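PDB 6AD3: lovastatin nonaketide synthase mokA from Monascus pilosus, which builds the lovastatin (monacolin K) nonaketide as an iterative type I polyketide synthase, and is represented here by its condensation domain. Local coordinates for residues T96-T101 with T460-P465; T178-T183 with A205-V210; N297-H302 with E418-T423. The protein carries 1 engineered substitution. All coordinates share one frame; numbering follows the deposited sequence.

Interaction 1 (T96-T101 with T460-P465); sequences TIFNNT and TRERTP
Thr101 and Thr460 form an antiparallel hydrogen-bonded pair, with Thr460 N 2.8 Å from Thr101 O and Thr101 N 2.9 Å from Thr460 O. Both side chains lie on the same side of the sheet. Beyond this pair the two chains continue to run nearly opposite ways, their end-to-end directions 156° apart, and side chains take over part of the bonding. Asn100 OD1 accepts Glu462 N at 3.0 Å, the donor standing well above the carbonyl plane; its ND2 binds Tyr206 O, and bonds at both ends of the amide fix its rotation. Past it, Arg463 N gives a straight bond to Ile97 O (169° at the hydrogen). Two waters bridge beside these bonds: water 1 joins Asn100 OD1 to Arg461 NE, and water 2 joins Thr460 O to Thr101 OG1.

The closest packing lies around Glu462. Its CB sits 3.5 Å from Phe98 CA, and with CG turned between the backbone N and carbonyl carbon (chi1 62°) the extended chain carries OE1 to the Phe98 ring at an oblique approach. The other carboxylate oxygen, OE2, forms a salt bridge with Arg208.

The looser side is that of the partly exposed Arg461 and Arg463. Arg463 lays one guanidinium face against Ile97 CG2, 3.8 Å from NH1, a nitrogen that also binds Ser298 O. Arg461 NH1 pairs with Asp438.

This pairing places strand 453-460 beside 100-107, outermost in the five-stranded mixed sheet within the chain, although strands 435-440 and 468-473 belong to the other mixed sheet: a crossover characteristic of condensation domains. Helix 165-176 packs against Thr101 and Thr460.

Interaction 2 (T178-T183 with A205-V210); sequences TQYDIT and AYHRFV
The Tyr180 ring is sandwiched: Thr178 CG2 lies above one face, toward the rim, and the backbone of His207 lies across the opposite face, its N 3.7 Å from Tyr180 CE2. His207 CB is set over that same face in a CH-pi contact, 4.3 Å from the Tyr180 centroid. The imidazole, with CG anti to the backbone N (chi1 -171°), stands almost perpendicular to the phenol ring (planes at 89°). One of its faces takes Ile182 CG2, 3.6 Å from the His207 centroid and 19° off the normal, while Phe209 CA lies in plane at its edge. His207 NE2 in turn sits over the centre of the Phe209 ring.

His207 and Arg208 fall at the first two positions of the HHxxxDG motif of condensation domains; in the deposited chain Arg208 occupies the second histidine position. The motif lies where strand 199-206 runs out into the loop, and the loop after helix 165-176 packs along this junction.

Contact across the segments rests on packing, without a direct hydrogen bond. Tyr180 OH reaches Ala205 CB at 3.2 Å, and its approach to Tyr206 N is too poorly angled for a bond. At the far end Ile182 CD1 meets Phe209 CE2 at 3.7 Å, and Phe133 of strand 131-135 touches both residues.

Interaction 3 (N297-H302 with E418-T423); sequences NSWKQH and EVPGAT
A tight turn docks on an extended loop here, through an indole lying over a methyl group and one backbone hydrogen bond: Trp299 and Ser298, just ahead of strand 301-307, meet Pro420 to Thr423 in the loop between helix 408-414 and strand 435-440. The turn is type I', from Asn297 to Lys300, closed by Lys300 N to Asn297 O; Ser298 and Trp299 at its corners have the positive phi angles this turn needs.

Ala422 CB supplies the main apolar contact. With Trp299 CG beside the backbone N and anti to the carbonyl carbon (chi1 -64°), the indole is carried over this methyl, which stands 3.5 Å from the centroid of the six-membered ring and only 16° off its normal, and comes within 3.4 Å of CD2. Pro420 approaches the benzo end of the indole instead, with its CB 3.8 Å from Trp299 CZ2 and its carbonyl oxygen at the ring edge near CH2. The indole NH is satisfied by water 3, which lies in the ring plane 2.8 Å from Trp299 NE1 and donates to Gly421 O at 3.1 Å. The water thus ties the polar edge of the indole to the same loop that packs on its face.

Ser298 N donates to Thr423 O at 2.9 Å, a somewhat bent bond (143°) entering from above the carbonyl plane. Thr423 OG1 turns back on its own loop, accepting from the backbone N of Glu425 and Thr426.

The 418-423 loop also leans on helix 80-91, Pro420 touching Tyr84 and Leu88. The turn is backed by strand 481-487, where Gln487 touches Trp299, so the contact spans the space between that sheet and helix 80-91.

Overall arrangement
Interaction 1 is the middle member: its centre lies about 11 Å from each of the others, whereas the centres of interactions 2 and 3 are about 19 Å apart and their nearest atoms about 10 Å, without touching. Along the chain it closes a long loop in which interaction 2 and then interaction 3 follow in series. Interactions 1 and 2 share the five-stranded mixed sheet, where Asn100 O with Tyr206 N probably joins strands 100-107 and 199-206; Asn99 ND2 probably ties to the 178-183 loop at Thr178 O. Toward interaction 3, Ile97 CD1 packs on Ala422 CB. Interactions 1 and 3 bring the two mixed sheets together, and interaction 2 places the HHxxxDG-type loop beside them.

Interaction 1 (T96-T101 with T460-P465)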
loop_
_atom_site.group_PDB
_atom_site.type_symbol
_atom_site.label_atom_id
_atom_site.label_comp_id
_atom_site.label_asym_id
_atom_site.label_seq_id
_atom_site.Cartn_x
_atom_site.Cartn_y
_atom_site.Cartn_z
ATOM N N THR A 96 11.589 1.562 -12.290
ATOM C CA THR A 96 10.332 2.033 -12.829
ATOM C C THR A 96 9.150 1.215 -12.283
ATOM O O THR A 96 8.038 1.740 -12.129
ATOM C CB THR A 96 10.316 1.980 -14.364
ATOM O OG1 THR A 96 11.487 2.653 -14.886
ATOM C CG2 THR A 96 9.064 2.659 -14.895
ATOM N N ILE A 97 9.417 -0.029 -11.903
ATOM C CA ILE A 97 8.353 -0.919 -11.375
ATOM C C ILE A 97 7.846 -0.427 -10.025
ATOM O O ILE A 97 6.832 -0.911 -9.537
ATOM C CB ILE A 97 8.834 -2.409 -11.239
ATOM C CG1 ILE A 97 9.937 -2.530 -10.214
ATOM C CG2 ILE A 97 9.296 -2.985 -12.568
ATOM C CD1 ILE A 97 10.239 -3.961 -9.842
ATOM N N PHE A 98 8.554 0.516 -9.400
ATOM C CA PHE A 98 8.161 1.038 -8.073
ATOM C C PHE A 98 7.489 2.405 -8.180
ATOM O O PHE A 98 7.185 3.049 -7.174
ATOM C CB PHE A 98 9.365 1.135 -7.143
ATOM C CG PHE A 98 10.034 -0.170 -6.871
ATOM C CD1 PHE A 98 9.325 -1.255 -6.416
ATOM C CD2 PHE A 98 11.384 -0.331 -7.147
ATOM C CE1 PHE A 98 9.932 -2.497 -6.256
ATOM C CE2 PHE A 98 11.996 -1.563 -6.992
ATOM C CZ PHE A 98 11.292 -2.623 -6.450
ATOM N N ASN A 99 7.119 2.787 -9.390
ATOM C CA ASN A 99 6.252 3.928 -9.560
ATOM C C ASN A 99 4.865 3.652 -8.957
ATOM O O ASN A 99 4.420 2.501 -8.878
ATOM C CB ASN A 99 6.054 4.253 -11.045
ATOM C CG ASN A 99 7.305 4.849 -11.712
ATOM O OD1 ASN A 99 8.342 5.110 -11.090
ATOM N ND2 ASN A 99 7.184 5.080 -13.028
ATOM N N ASN A 100 4.192 4.728 -8.548
ATOM C CA ASN A 100 2.809 4.650 -8.069
ATOM C C ASN A 100 1.974 5.685 -8.780
ATOM O O ASN A 100 2.385 6.863 -8.913
ATOM C CB ASN A 100 2.754 4.922 -6.569
ATOM C CG ASN A 100 3.667 4.040 -5.776
ATOM O OD1 ASN A 100 3.288 2.925 -5.401
ATOM N ND2 ASN A 100 4.906 4.483 -5.575
ATOM N N THR A 101 0.814 5.280 -9.277
ATOM C CA THR A 101 0.010 6.137 -10.128
ATOM C C THR A 101 -1.484 5.943 -9.872
ATOM O O THR A 101 -2.003 4.848 -10.039
ATOM C CB THR A 101 0.320 5.876 -11.623
ATOM O OG1 THR A 101 1.732 5.731 -11.832
ATOM C CG2 THR A 101 -0.208 7.011 -12.508
ATOM N N THR A 460 -2.545 2.055 -9.894
ATOM C CA THR A 460 -1.408 1.173 -10.188
ATOM C C THR A 460 -0.289 1.470 -9.167
ATOM O O THR A 460 0.539 2.354 -9.356
ATOM C CB THR A 460 -0.904 1.366 -11.643
ATOM O OG1 THR A 460 -2.012 1.254 -12.552
ATOM C CG2 THR A 460 0.141 0.372 -11.980
ATOM N N ARG A 461 -0.293 0.711 -8.090
ATOM C CA ARG A 461 0.730 0.806 -7.069
ATOM C C ARG A 461 1.979 0.034 -7.501
ATOM O O ARG A 461 1.906 -0.844 -8.375
ATOM C CB ARG A 461 0.194 0.201 -5.772
ATOM C CG ARG A 461 -0.956 0.975 -5.186
ATOM C CD ARG A 461 -1.473 0.334 -3.907
ATOM N NE ARG A 461 -0.489 0.410 -2.852
ATOM C CZ ARG A 461 -0.663 -0.100 -1.635
ATOM N NH1 ARG A 461 -1.790 -0.707 -1.319
ATOM N NH2 ARG A 461 0.310 -0.027 -0.753
ATOM N N GLU A 462 3.102 0.341 -6.870
ATOM C CA GLU A 462 4.355 -0.337 -7.125
ATOM C C GLU A 462 4.186 -1.829 -7.039
ATOM O O GLU A 462 3.398 -2.320 -6.247
ATOM C CB GLU A 462 5.429 0.092 -6.111
ATOM C CG GLU A 462 5.070 -0.251 -4.660
ATOM C CD GLU A 462 6.181 0.020 -3.672
ATOM O OE1 GLU A 462 7.265 0.462 -4.102
ATOM O OE2 GLU A 462 5.929 -0.097 -2.452
ATOM N N ARG A 463 5.041 -2.547 -7.765
ATOM C CA ARG A 463 5.162 -3.992 -7.578
ATOM C C ARG A 463 5.777 -4.272 -6.224
ATOM O O ARG A 463 6.454 -3.413 -5.652
ATOM C CB ARG A 463 6.042 -4.616 -8.660
ATOM C CG ARG A 463 5.447 -4.508 -10.050
ATOM C CD ARG A 463 6.290 -5.279 -11.067
ATOM N NE ARG A 463 5.844 -5.043 -12.437
ATOM C CZ ARG A 463 6.506 -5.466 -13.520
ATOM N NH1 ARG A 463 7.600 -6.231 -13.408
ATOM N NH2 ARG A 463 6.002 -5.237 -14.720
ATOM N N THR A 464 5.446 -5.451 -5.699
ATOM C CA THR A 464 5.980 -5.937 -4.442
ATOM C C THR A 464 6.316 -7.417 -4.625
ATOM O O THR A 464 5.897 -8.024 -5.609
ATOM C CB THR A 464 4.975 -5.761 -3.283
ATOM O OG1 THR A 464 3.911 -6.691 -3.425
ATOM C CG2 THR A 464 4.408 -4.391 -3.251
ATOM N N PRO A 465 7.078 -7.997 -3.691
ATOM C CA PRO A 465 7.542 -9.364 -3.882
ATOM C C PRO A 465 6.538 -10.422 -3.447
ATOM O O PRO A 465 6.812 -11.630 -3.583
ATOM C CB PRO A 465 8.781 -9.435 -2.988
ATOM C CG PRO A 465 8.493 -8.471 -1.923
ATOM C CD PRO A 465 7.822 -7.329 -2.623
HETATM O O HOH W 1 1.985 1.823 -3.057
HETATM O O HOH W 2 2.260 3.200 -11.351
#

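Interaction 2 (T178-T183 with A205-V210)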
loop_
_atom_site.group_PDB
_atom_site.type_symbol
_atom_site.label_atom_id
_atom_site.label_comp_id
_atom_site.label_asym_id
_atom_site.label_seq_id
_atom_site.Cartn_x
_atom_site.Cartn_y
_atom_site.Cartn_z
ATOM N N THR A 178 6.691 6.534 -16.030
ATOM C CA THR A 178 7.485 7.749 -15.966
ATOM C C THR A 178 8.844 7.496 -15.272
ATOM O O THR A 178 9.000 6.564 -14.480
ATOM C CB THR A 178 6.703 8.890 -15.279
ATOM O OG1 THR A 178 7.268 10.166 -15.683
ATOM C CG2 THR A 178 6.801 8.737 -13.828
ATOM N N GLN A 179 9.854 8.244 -15.696
ATOM C CA GLN A 179 11.200 8.134 -15.125
ATOM C C GLN A 179 11.430 9.282 -14.130
ATOM O O GLN A 179 11.636 10.412 -14.541
ATOM C CB GLN A 179 12.235 8.223 -16.267
ATOM C CG GLN A 179 12.022 7.180 -17.362
ATOM C CD GLN A 179 12.223 5.778 -16.832
ATOM O OE1 GLN A 179 13.306 5.434 -16.368
ATOM N NE2 GLN A 179 11.155 5.000 -16.793
ATOM N N TYR A 180 11.268 9.023 -12.836
ATOM C CA TYR A 180 11.468 10.068 -11.846
ATOM C C TYR A 180 12.962 10.373 -11.699
ATOM O O TYR A 180 13.742 9.473 -11.449
ATOM C CB TYR A 180 10.898 9.631 -10.507
ATOM C CG TYR A 180 9.405 9.593 -10.490
ATOM C CD1 TYR A 180 8.681 10.736 -10.561
ATOM C CD2 TYR A 180 8.722 8.392 -10.373
ATOM C CE1 TYR A 180 7.279 10.713 -10.589
ATOM C CE2 TYR A 180 7.336 8.336 -10.456
ATOM C CZ TYR A 180 6.618 9.508 -10.533
ATOM O OH TYR A 180 5.251 9.492 -10.613
ATOM N N ASP A 181 13.350 11.625 -11.870
ATOM C CA ASP A 181 14.759 12.014 -11.613
ATOM C C ASP A 181 14.899 12.472 -10.149
ATOM O O ASP A 181 14.908 13.689 -9.843
ATOM C CB ASP A 181 15.170 13.115 -12.570
ATOM C CG ASP A 181 16.662 13.494 -12.450
ATOM O OD1 ASP A 181 17.379 12.894 -11.635
ATOM O OD2 ASP A 181 17.071 14.432 -13.159
ATOM N N ILE A 182 14.928 11.516 -9.232
ATOM C CA ILE A 182 14.802 11.896 -7.805
ATOM C C ILE A 182 15.987 12.731 -7.299
ATOM O O ILE A 182 15.823 13.559 -6.398
ATOM C CB ILE A 182 14.548 10.678 -6.883
ATOM C CG1 ILE A 182 15.720 9.722 -6.894
ATOM C CG2 ILE A 182 13.272 9.951 -7.316
ATOM C CD1 ILE A 182 15.621 8.649 -5.845
ATOM N N THR A 183 17.165 12.571 -7.927
ATOM C CA THR A 183 18.290 13.378 -7.589
ATOM C C THR A 183 17.986 14.848 -7.723
ATOM O O THR A 183 18.419 15.638 -6.902
ATOM C CB THR A 183 19.532 13.053 -8.464
ATOM O OG1 THR A 183 19.723 11.633 -8.508
ATOM C CG2 THR A 183 20.745 13.679 -7.841
ATOM N N ALA A 205 0.689 10.896 -9.293
ATOM C CA ALA A 205 1.684 9.899 -9.434
ATOM C C ALA A 205 2.883 10.272 -8.574
ATOM O O ALA A 205 3.240 11.432 -8.465
ATOM C CB ALA A 205 2.089 9.748 -10.863
ATOM N N TYR A 206 3.476 9.278 -7.956
ATOM C CA TYR A 206 4.535 9.503 -6.984
ATOM C C TYR A 206 5.572 8.416 -6.979
ATOM O O TYR A 206 5.274 7.211 -7.062
ATOM C CB TYR A 206 3.989 9.710 -5.568
ATOM C CG TYR A 206 3.115 8.590 -5.046
ATOM C CD1 TYR A 206 1.769 8.542 -5.350
ATOM C CD2 TYR A 206 3.619 7.658 -4.118
ATOM C CE1 TYR A 206 0.951 7.554 -4.806
ATOM C CE2 TYR A 206 2.814 6.696 -3.563
ATOM C CZ TYR A 206 1.500 6.624 -3.923
ATOM O OH TYR A 206 0.705 5.660 -3.377
ATOM N N HIS A 207 6.827 8.862 -6.878
ATOM C CA HIS A 207 7.900 8.000 -6.447
ATOM C C HIS A 207 7.594 7.502 -5.053
ATOM O O HIS A 207 6.990 8.211 -4.241
ATOM C CB HIS A 207 9.238 8.727 -6.486
ATOM C CG HIS A 207 10.410 7.830 -6.245
ATOM N ND1 HIS A 207 11.145 7.248 -7.259
ATOM C CD2 HIS A 207 10.976 7.427 -5.093
ATOM C CE1 HIS A 207 12.085 6.495 -6.735
ATOM N NE2 HIS A 207 11.990 6.564 -5.424
ATOM N N ARG A 208 8.031 6.270 -4.771
ATOM C CA ARG A 208 7.838 5.644 -3.455
ATOM C C ARG A 208 8.245 6.553 -2.303
ATOM O O ARG A 208 7.607 6.539 -1.274
ATOM C CB ARG A 208 8.630 4.355 -3.399
ATOM C CG ARG A 208 8.718 3.649 -2.038
ATOM C CD ARG A 208 7.454 2.939 -1.664
ATOM N NE ARG A 208 6.375 3.849 -1.284
ATOM C CZ ARG A 208 5.129 3.470 -1.042
ATOM N NH1 ARG A 208 4.781 2.210 -1.161
ATOM N NH2 ARG A 208 4.208 4.354 -0.684
ATOM N N PHE A 209 9.354 7.274 -2.446
ATOM C CA PHE A 209 9.919 7.956 -1.329
ATOM C C PHE A 209 9.060 9.138 -0.807
ATOM O O PHE A 209 9.342 9.652 0.292
ATOM C CB PHE A 209 11.310 8.504 -1.662
ATOM C CG PHE A 209 12.380 7.465 -1.877
ATOM C CD1 PHE A 209 12.152 6.128 -1.640
ATOM C CD2 PHE A 209 13.620 7.849 -2.399
ATOM C CE1 PHE A 209 13.092 5.197 -1.950
ATOM C CE2 PHE A 209 14.566 6.902 -2.705
ATOM C CZ PHE A 209 14.325 5.583 -2.425
ATOM N N VAL A 210 8.107 9.628 -1.602
ATOM C CA VAL A 210 7.403 10.900 -1.299
ATOM C C VAL A 210 5.918 10.764 -1.027
ATOM O O VAL A 210 5.262 11.759 -0.752
ATOM C CB VAL A 210 7.635 12.000 -2.354
ATOM C CG1 VAL A 210 9.143 12.277 -2.490
ATOM C CG2 VAL A 210 7.049 11.590 -3.713
#

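Interaction 3 (N297-H302 with E418-T423)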
loop_
_atom_site.group_PDB
_atom_site.type_symbol
_atom_site.label_atom_id
_atom_site.label_comp_id
_atom_site.label_asym_id
_atom_site.label_seq_id
_atom_site.Cartn_x
_atom_site.Cartn_y
_atom_site.Cartn_z
ATOM N N ASN A 297 10.452 -12.834 -12.827
ATOM C CA ASN A 297 9.589 -11.943 -13.593
ATOM C C ASN A 297 9.588 -10.497 -13.055
ATOM O O ASN A 297 8.663 -9.762 -13.326
ATOM C CB ASN A 297 8.134 -12.461 -13.557
ATOM C CG ASN A 297 7.747 -13.254 -14.797
ATOM O OD1 ASN A 297 7.997 -14.465 -14.887
ATOM N ND2 ASN A 297 7.029 -12.603 -15.710
ATOM N N SER A 298 10.637 -10.092 -12.339
ATOM C CA SER A 298 10.708 -8.741 -11.776
ATOM C C SER A 298 9.394 -8.389 -11.039
ATOM O O SER A 298 8.998 -7.233 -11.002
ATOM C CB SER A 298 11.043 -7.716 -12.855
ATOM O OG SER A 298 12.358 -7.969 -13.335
ATOM N N TRP A 299 8.871 -9.381 -10.312
ATOM C CA TRP A 299 7.712 -9.209 -9.420
ATOM C C TRP A 299 6.498 -8.716 -10.189
ATOM O O TRP A 299 5.531 -8.238 -9.582
ATOM C CB TRP A 299 8.029 -8.220 -8.305
ATOM C CG TRP A 299 9.070 -8.634 -7.384
ATOM C CD1 TRP A 299 9.630 -9.877 -7.258
ATOM C CD2 TRP A 299 9.686 -7.816 -6.404
ATOM N NE1 TRP A 299 10.658 -9.835 -6.349
ATOM C CE2 TRP A 299 10.714 -8.560 -5.825
ATOM C CE3 TRP A 299 9.492 -6.482 -5.992
ATOM C CZ2 TRP A 299 11.516 -8.049 -4.818
ATOM C CZ3 TRP A 299 10.291 -5.971 -5.017
ATOM C CH2 TRP A 299 11.313 -6.745 -4.449
ATOM N N LYS A 300 6.408 -9.076 -11.467
ATOM C CA LYS A 300 5.201 -8.799 -12.208
ATOM C C LYS A 300 4.018 -9.541 -11.609
ATOM O O LYS A 300 4.163 -10.697 -11.189
ATOM C CB LYS A 300 5.358 -9.202 -13.689
ATOM C CG LYS A 300 4.098 -8.932 -14.493
ATOM C CD LYS A 300 4.317 -9.161 -15.970
ATOM C CE LYS A 300 4.292 -10.641 -16.313
ATOM N NZ LYS A 300 3.170 -10.993 -17.232
ATOM N N GLN A 301 2.870 -8.857 -11.503
ATOM C CA GLN A 301 1.667 -9.424 -10.885
ATOM C C GLN A 301 0.498 -9.476 -11.848
ATOM O O GLN A 301 0.385 -8.635 -12.762
ATOM C CB GLN A 301 1.242 -8.632 -9.615
ATOM C CG GLN A 301 2.263 -8.717 -8.481
ATOM C CD GLN A 301 2.106 -7.633 -7.413
ATOM O OE1 GLN A 301 1.791 -7.929 -6.217
ATOM N NE2 GLN A 301 2.160 -6.396 -7.845
ATOM N N HIS A 302 -0.253 -10.568 -11.773
ATOM C CA HIS A 302 -1.575 -10.636 -12.399
ATOM C C HIS A 302 -2.604 -10.188 -11.379
ATOM O O HIS A 302 -2.435 -10.444 -10.199
ATOM C CB HIS A 302 -1.899 -12.050 -12.834
ATOM C CG HIS A 302 -0.868 -12.666 -13.733
ATOM N ND1 HIS A 302 -0.476 -12.081 -14.916
ATOM C CD2 HIS A 302 -0.278 -13.881 -13.698
ATOM C CE1 HIS A 302 0.356 -12.885 -15.546
ATOM N NE2 HIS A 302 0.506 -13.982 -14.820
ATOM N N GLU A 418 17.885 -11.166 3.832
ATOM C CA GLU A 418 18.396 -10.442 2.682
ATOM C C GLU A 418 17.294 -9.553 2.059
ATOM O O GLU A 418 16.098 -9.845 2.166
ATOM C CB GLU A 418 18.907 -11.439 1.639
ATOM C CG GLU A 418 20.247 -11.076 1.011
ATOM C CD GLU A 418 21.436 -11.461 1.878
ATOM O OE1 GLU A 418 22.154 -12.425 1.522
ATOM O OE2 GLU A 418 21.705 -10.750 2.866
ATOM N N VAL A 419 17.708 -8.461 1.448
ATOM C CA VAL A 419 16.795 -7.635 0.647
ATOM C C VAL A 419 16.398 -8.373 -0.640
ATOM O O VAL A 419 17.257 -8.770 -1.434
ATOM C CB VAL A 419 17.487 -6.321 0.268
ATOM C CG1 VAL A 419 16.639 -5.545 -0.708
ATOM C CG2 VAL A 419 17.785 -5.496 1.521
ATOM N N PRO A 420 15.101 -8.545 -0.879
ATOM C CA PRO A 420 14.737 -9.292 -2.079
ATOM C C PRO A 420 14.923 -8.466 -3.350
ATOM O O PRO A 420 14.765 -7.223 -3.327
ATOM C CB PRO A 420 13.258 -9.606 -1.865
ATOM C CG PRO A 420 12.755 -8.470 -1.012
ATOM C CD PRO A 420 13.926 -8.063 -0.135
ATOM N N GLY A 421 15.207 -9.149 -4.459
ATOM C CA GLY A 421 15.525 -8.471 -5.720
ATOM C C GLY A 421 14.499 -8.717 -6.777
ATOM O O GLY A 421 14.081 -9.877 -6.996
ATOM N N ALA A 422 13.991 -7.628 -7.366
ATOM C CA ALA A 422 13.055 -7.746 -8.461
ATOM C C ALA A 422 13.832 -7.796 -9.772
ATOM O O ALA A 422 14.188 -6.760 -10.333
ATOM C CB ALA A 422 12.082 -6.580 -8.463
ATOM N N THR A 423 14.165 -8.995 -10.216
ATOM C CA THR A 423 15.045 -9.143 -11.384
ATOM C C THR A 423 14.505 -10.199 -12.385
ATOM O O THR A 423 13.472 -10.880 -12.142
ATOM C CB THR A 423 16.465 -9.566 -10.953
ATOM O OG1 THR A 423 16.419 -10.894 -10.437
ATOM C CG2 THR A 423 17.024 -8.640 -9.885
HETATM O O HOH W 3 12.329 -11.966 -5.467
#